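Local coordinates for antifreeze protein type II (Clupea harengus, PDB 2PY2), which probably binds ice crystals in a calcium-dependent manner and checks their growth in herring body fluids, using a C-type lectin-like fold, at residues Ser62-Thr67 / Cys100-Asn105. Residues are numbered along the deposited sequence; the frame is centred on the assembly and turned at random.
Sequences SWIGGT and CCIQMN
Ile102 sits opposite a beta bulge: Ile102 O accepts from Ile64 N (3.1 Å), while Ile102 N donates to Gly66 O (2.9 Å), so one residue is gripped from both sides of the corner at Gly65. The pairing is antiparallel, Trp63 facing Gln103 and Thr67 facing Cys101, and the register slips by two residues between these pairs. Beyond Trp63, Ser62 and Met104 exchange two backbone bonds, the shorter from Met104 N to Ser62 O (2.7 Å). At the bulge, Ile64 CD1 presses on Ile102 CG2 at 3.5 Å, a tight carbon pair. Ile64 CG1 sits between its own N and carbonyl carbon (chi1 50°), which turns that branch toward Ile102, while Ile64 CG2 meets Met104 SD at 3.7 Å. On the face that carries Trp63, Gln103, Thr67 and Cys101, the indole of Trp63 reaches along the neighbouring strand: CZ3 touches Cys101 CB obliquely (3.5 Å), and the ring edge meets Ile102 O at CE3. Cys101 SG also lies near Thr67 CG2 (3.9 Å) and continues into the disulfide with Cys117; Cys100 is tied to Cys69. Strand 62-64 also pairs in parallel with 121-128, placing this buried, bulged junction at the centre of the C-type lectin-like fold.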
# COMPACT_ATOMS: atom_id res chain seq x y z
N SER A 62 -2.11 -2.32 -6.63
CA SER A 62 -2.28 -1.05 -5.94
C SER A 62 -1.07 -0.60 -5.11
O SER A 62 -0.33 -1.42 -4.58
CB SER A 62 -3.48 -1.15 -4.99
OG SER A 62 -4.67 -1.52 -5.67
N TRP A 63 -0.88 0.71 -5.02
CA TRP A 63 0.20 1.27 -4.21
C TRP A 63 -0.18 1.17 -2.73
O TRP A 63 -1.34 1.36 -2.37
CB TRP A 63 0.36 2.77 -4.50
CG TRP A 63 1.04 3.12 -5.75
CD1 TRP A 63 0.59 3.98 -6.71
CD2 TRP A 63 2.33 2.70 -6.17
NE1 TRP A 63 1.53 4.12 -7.70
CE2 TRP A 63 2.61 3.34 -7.39
CE3 TRP A 63 3.29 1.83 -5.62
CZ2 TRP A 63 3.81 3.16 -8.08
CZ3 TRP A 63 4.49 1.65 -6.30
CH2 TRP A 63 4.73 2.31 -7.52
N ILE A 64 0.81 0.87 -1.89
CA ILE A 64 0.61 0.89 -0.46
C ILE A 64 1.72 1.81 0.06
O ILE A 64 2.62 2.18 -0.69
CB ILE A 64 0.61 -0.51 0.21
CG1 ILE A 64 1.81 -1.35 -0.20
CG2 ILE A 64 -0.71 -1.21 -0.11
CD1 ILE A 64 1.85 -2.69 0.54
N GLY A 65 1.66 2.19 1.33
CA GLY A 65 2.60 3.17 1.86
C GLY A 65 4.01 2.83 2.30
O GLY A 65 4.53 3.50 3.20
N GLY A 66 4.63 1.84 1.67
CA GLY A 66 5.98 1.47 2.09
C GLY A 66 7.03 1.73 1.03
O GLY A 66 6.75 1.63 -0.16
N THR A 67 8.23 2.11 1.47
CA THR A 67 9.33 2.35 0.54
C THR A 67 10.67 2.23 1.25
O THR A 67 10.74 2.32 2.47
CB THR A 67 9.27 3.78 -0.10
OG1 THR A 67 10.04 4.69 0.70
CG2 THR A 67 7.84 4.31 -0.19
N CYS A 100 11.76 1.68 -5.63
CA CYS A 100 11.67 1.62 -4.18
C CYS A 100 10.32 1.76 -3.47
O CYS A 100 10.29 1.80 -2.24
CB CYS A 100 12.66 2.66 -3.62
SG CYS A 100 12.34 4.36 -4.20
N CYS A 101 9.22 1.81 -4.22
CA CYS A 101 7.88 1.94 -3.65
C CYS A 101 7.16 0.59 -3.70
O CYS A 101 7.26 -0.12 -4.69
CB CYS A 101 7.09 2.99 -4.43
SG CYS A 101 7.62 4.70 -4.05
N ILE A 102 6.44 0.24 -2.63
CA ILE A 102 5.75 -1.05 -2.59
C ILE A 102 4.39 -1.07 -3.29
O ILE A 102 3.52 -0.27 -2.98
CB ILE A 102 5.51 -1.56 -1.15
CG1 ILE A 102 6.85 -1.69 -0.41
CG2 ILE A 102 4.84 -2.94 -1.18
CD1 ILE A 102 6.70 -2.17 1.03
N GLN A 103 4.24 -2.01 -4.21
CA GLN A 103 3.00 -2.21 -4.95
C GLN A 103 2.48 -3.58 -4.53
O GLN A 103 3.24 -4.55 -4.48
CB GLN A 103 3.28 -2.24 -6.46
CG GLN A 103 2.01 -2.35 -7.28
CD GLN A 103 2.28 -2.57 -8.77
OE1 GLN A 103 1.34 -2.72 -9.54
NE2 GLN A 103 3.55 -2.61 -9.17
N MET A 104 1.19 -3.67 -4.21
CA MET A 104 0.60 -4.96 -3.83
C MET A 104 -0.28 -5.50 -4.97
O MET A 104 -0.50 -4.82 -5.98
CB MET A 104 -0.23 -4.83 -2.54
CG MET A 104 -1.57 -4.11 -2.69
SD MET A 104 -2.56 -4.22 -1.18
CE MET A 104 -3.29 -5.89 -1.38
N ASN A 105 -0.79 -6.73 -4.81
CA ASN A 105 -1.63 -7.36 -5.85
C ASN A 105 -0.91 -7.47 -7.19
O ASN A 105 -1.53 -7.34 -8.24
CB ASN A 105 -2.92 -6.55 -6.07
CG ASN A 105 -4.04 -6.95 -5.13
OD1 ASN A 105 -5.06 -6.25 -5.03
ND2 ASN A 105 -3.86 -8.07 -4.44